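Local coordinates for putative uncharacterized protein (Dictyostelium purpureum, PDB 4R12) that probably serves as an essential subunit of the gamma-secretase complex, which cleaves integral membrane proteins such as Notch receptors within the membrane, at residues P105-P113 and L125-Y136. Numbering follows the deposited sequence.
Sequences PYSPDSRYP and LEWNPNADGFTY
With CG of Asn128 anti to the backbone N (chi1 -173°), its amide meets the hydroxyl of Ser107 between two loop segments, the second ending in a short 3-10 turn. ND2 of Asn128 gives one hydrogen to Ser107 OG at 2.9 Å, in the amide plane, and the other to Ser110 O at 3.0 Å, from above that carbonyl's plane. Asparagine suits the place because its NH2 can serve two acceptors; the same serine hydroxyl also bonds Tyr412 O and takes the N-H of Asp109 in an ST turn.

Arg111 bends at chi2 (-90°), bringing its guanidinium alongside the carbonyls of the Asn128–Ala131 type I turn. NE bonds Ala131 O at 3.0 Å, within the guanidinium plane, Pro129 O lies over one face, and NH1 forms a salt bridge with Glu126 OE1 at 3.1 Å; arginine's several donors serve carbonyl and carboxylate at once. Beyond, Trp127 turns the CD1 edge of its indole onto the face of Tyr112 in a T-shaped pair (planes at 89°), and one water accepts from both Tyr112 OH and Trp127 NE1.

Asp132 OD2 takes a weak bond from Tyr106 OH and also bonds Ser79 OG.

Backbone bonds Asp132 N to Ser107 O (2.8 Å), Thr135 N to Pro108 O (2.9 Å) and Asn128 N to Arg111 O (2.9 Å), together with side chains reaching carbonyls, thus join this small-lobe loop, while Glu126 probably balances the exposed arginine's charge.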
# COMPACT_ATOMS: atom_id res chain seq x y z
N PRO A 105 -19.52 6.65 -6.16
CA PRO A 105 -18.52 6.13 -5.23
C PRO A 105 -18.49 4.60 -5.27
O PRO A 105 -19.53 3.96 -5.42
CB PRO A 105 -19.00 6.62 -3.85
CG PRO A 105 -20.12 7.59 -4.12
CD PRO A 105 -20.68 7.24 -5.46
N TYR A 106 -17.31 4.02 -5.13
CA TYR A 106 -17.20 2.57 -5.25
C TYR A 106 -15.99 1.99 -4.52
O TYR A 106 -14.87 2.45 -4.72
CB TYR A 106 -17.14 2.17 -6.75
CG TYR A 106 -17.01 0.69 -6.89
CD1 TYR A 106 -18.07 -0.14 -6.53
CD2 TYR A 106 -15.82 0.10 -7.31
CE1 TYR A 106 -17.97 -1.49 -6.61
CE2 TYR A 106 -15.71 -1.29 -7.40
CZ TYR A 106 -16.80 -2.07 -7.04
OH TYR A 106 -16.75 -3.44 -7.10
N SER A 107 -16.23 0.97 -3.70
CA SER A 107 -15.13 0.21 -3.09
C SER A 107 -15.37 -1.29 -3.21
O SER A 107 -16.39 -1.81 -2.73
CB SER A 107 -14.94 0.59 -1.62
OG SER A 107 -13.98 -0.24 -1.00
N PRO A 108 -14.44 -2.00 -3.85
CA PRO A 108 -14.45 -3.46 -3.96
C PRO A 108 -13.85 -4.12 -2.73
O PRO A 108 -13.65 -5.32 -2.71
CB PRO A 108 -13.57 -3.72 -5.19
CG PRO A 108 -12.52 -2.64 -5.08
CD PRO A 108 -13.24 -1.42 -4.51
N ASP A 109 -13.54 -3.33 -1.71
CA ASP A 109 -12.88 -3.88 -0.54
C ASP A 109 -13.88 -4.26 0.54
O ASP A 109 -15.08 -4.34 0.29
CB ASP A 109 -11.85 -2.88 0.00
CG ASP A 109 -10.61 -3.56 0.55
OD1 ASP A 109 -10.66 -4.02 1.71
OD2 ASP A 109 -9.59 -3.63 -0.17
N SER A 110 -13.39 -4.50 1.76
CA SER A 110 -14.24 -4.91 2.88
C SER A 110 -14.95 -3.73 3.56
O SER A 110 -14.46 -2.60 3.53
CB SER A 110 -13.38 -5.65 3.91
OG SER A 110 -14.07 -5.84 5.13
N ARG A 111 -16.10 -4.00 4.20
CA ARG A 111 -16.82 -2.99 4.97
C ARG A 111 -16.04 -2.56 6.22
O ARG A 111 -16.23 -1.46 6.74
CB ARG A 111 -18.20 -3.51 5.41
CG ARG A 111 -19.16 -3.88 4.27
CD ARG A 111 -20.02 -2.69 3.85
NE ARG A 111 -21.05 -3.04 2.87
CZ ARG A 111 -22.33 -3.29 3.16
NH1 ARG A 111 -22.75 -3.24 4.41
NH2 ARG A 111 -23.18 -3.60 2.19
N TYR A 112 -15.19 -3.46 6.71
CA TYR A 112 -14.30 -3.16 7.83
C TYR A 112 -12.98 -3.87 7.53
O TYR A 112 -12.78 -5.02 7.90
CB TYR A 112 -14.92 -3.62 9.16
CG TYR A 112 -14.18 -3.24 10.45
CD1 TYR A 112 -12.79 -3.18 10.50
CD2 TYR A 112 -14.89 -2.97 11.62
CE1 TYR A 112 -12.13 -2.86 11.66
CE2 TYR A 112 -14.23 -2.64 12.79
CZ TYR A 112 -12.85 -2.59 12.81
OH TYR A 112 -12.19 -2.27 13.98
N PRO A 113 -12.07 -3.17 6.81
CA PRO A 113 -10.78 -3.76 6.44
C PRO A 113 -10.00 -4.27 7.65
O PRO A 113 -9.90 -3.56 8.66
CB PRO A 113 -10.03 -2.58 5.77
CG PRO A 113 -11.13 -1.69 5.26
CD PRO A 113 -12.22 -1.79 6.32
N LEU A 125 -19.12 -2.10 13.77
CA LEU A 125 -18.97 -0.90 12.96
C LEU A 125 -18.63 -1.27 11.52
O LEU A 125 -18.07 -2.33 11.26
CB LEU A 125 -17.87 0.01 13.52
CG LEU A 125 -18.03 0.55 14.94
CD1 LEU A 125 -16.89 1.52 15.23
CD2 LEU A 125 -19.38 1.22 15.12
N GLU A 126 -19.01 -0.39 10.60
CA GLU A 126 -18.61 -0.49 9.21
C GLU A 126 -17.96 0.82 8.81
O GLU A 126 -18.66 1.80 8.55
CB GLU A 126 -19.81 -0.77 8.31
CG GLU A 126 -20.54 -2.07 8.65
CD GLU A 126 -21.56 -2.44 7.59
OE1 GLU A 126 -22.03 -1.54 6.86
OE2 GLU A 126 -21.91 -3.64 7.51
N TRP A 127 -16.63 0.82 8.78
CA TRP A 127 -15.86 2.02 8.48
C TRP A 127 -15.91 2.40 7.00
O TRP A 127 -15.77 3.56 6.63
CB TRP A 127 -14.40 1.82 8.92
CG TRP A 127 -14.23 1.81 10.41
CD1 TRP A 127 -14.16 0.71 11.22
CD2 TRP A 127 -14.13 2.95 11.26
NE1 TRP A 127 -14.03 1.11 12.54
CE2 TRP A 127 -14.00 2.49 12.58
CE3 TRP A 127 -14.13 4.33 11.03
CZ2 TRP A 127 -13.87 3.35 13.67
CZ3 TRP A 127 -14.01 5.19 12.11
CH2 TRP A 127 -13.88 4.70 13.41
N ASN A 128 -16.15 1.39 6.16
CA ASN A 128 -16.19 1.53 4.71
C ASN A 128 -17.54 0.97 4.20
O ASN A 128 -17.57 -0.03 3.48
CB ASN A 128 -14.99 0.77 4.10
CG ASN A 128 -14.83 0.97 2.59
OD1 ASN A 128 -15.18 2.01 2.04
ND2 ASN A 128 -14.30 -0.05 1.91
N PRO A 129 -18.66 1.60 4.62
CA PRO A 129 -19.98 0.94 4.48
C PRO A 129 -20.48 0.81 3.03
O PRO A 129 -21.35 -0.02 2.76
CB PRO A 129 -20.91 1.85 5.31
CG PRO A 129 -20.26 3.20 5.25
CD PRO A 129 -18.78 2.93 5.25
N ASN A 130 -19.92 1.60 2.12
CA ASN A 130 -20.36 1.55 0.72
C ASN A 130 -19.78 0.35 -0.05
O ASN A 130 -20.20 0.07 -1.17
CB ASN A 130 -19.97 2.86 0.03
CG ASN A 130 -20.57 2.98 -1.36
OD1 ASN A 130 -19.85 3.15 -2.34
ND2 ASN A 130 -21.89 2.89 -1.44
N ALA A 131 -18.85 -0.36 0.56
CA ALA A 131 -18.09 -1.41 -0.10
C ALA A 131 -18.95 -2.58 -0.56
O ALA A 131 -19.90 -2.97 0.12
CB ALA A 131 -17.00 -1.91 0.84
N ASP A 132 -18.62 -3.18 -1.70
CA ASP A 132 -19.34 -4.37 -2.13
C ASP A 132 -18.47 -5.64 -2.09
O ASP A 132 -18.92 -6.72 -2.46
CB ASP A 132 -19.96 -4.16 -3.52
CG ASP A 132 -18.95 -4.27 -4.67
OD1 ASP A 132 -17.73 -4.37 -4.44
OD2 ASP A 132 -19.42 -4.25 -5.83
N GLY A 133 -17.23 -5.50 -1.62
CA GLY A 133 -16.36 -6.65 -1.42
C GLY A 133 -16.01 -7.45 -2.67
O GLY A 133 -15.55 -8.57 -2.58
N PHE A 134 -16.22 -6.85 -3.83
CA PHE A 134 -15.98 -7.47 -5.12
C PHE A 134 -14.58 -8.11 -5.27
O PHE A 134 -14.42 -9.12 -5.97
CB PHE A 134 -16.18 -6.43 -6.21
CG PHE A 134 -16.40 -6.98 -7.58
CD1 PHE A 134 -16.94 -8.23 -7.77
CD2 PHE A 134 -16.05 -6.22 -8.69
CE1 PHE A 134 -17.15 -8.72 -9.05
CE2 PHE A 134 -16.26 -6.70 -9.96
CZ PHE A 134 -16.80 -7.96 -10.14
N THR A 135 -13.57 -7.52 -4.63
CA THR A 135 -12.21 -8.05 -4.74
C THR A 135 -12.11 -9.48 -4.20
O THR A 135 -11.34 -10.29 -4.73
CB THR A 135 -11.20 -7.14 -3.99
OG1 THR A 135 -11.12 -5.89 -4.68
CG2 THR A 135 -9.80 -7.77 -3.97
N TYR A 136 -12.91 -9.79 -3.19
CA TYR A 136 -12.79 -11.07 -2.48
C TYR A 136 -13.70 -12.16 -3.01
O TYR A 136 -14.14 -13.01 -2.27
CB TYR A 136 -13.04 -10.84 -0.99
CG TYR A 136 -12.13 -9.77 -0.48
CD1 TYR A 136 -10.75 -9.97 -0.44
CD2 TYR A 136 -12.62 -8.53 -0.08
CE1 TYR A 136 -9.89 -9.00 -0.01
CE2 TYR A 136 -11.76 -7.54 0.36
CZ TYR A 136 -10.39 -7.78 0.38
OH TYR A 136 -9.50 -6.81 0.81
O HOH W 1 -18.91 0.07 -3.37
O HOH W 2 -9.68 -4.04 -3.09
O HOH W 3 -13.46 -0.20 15.05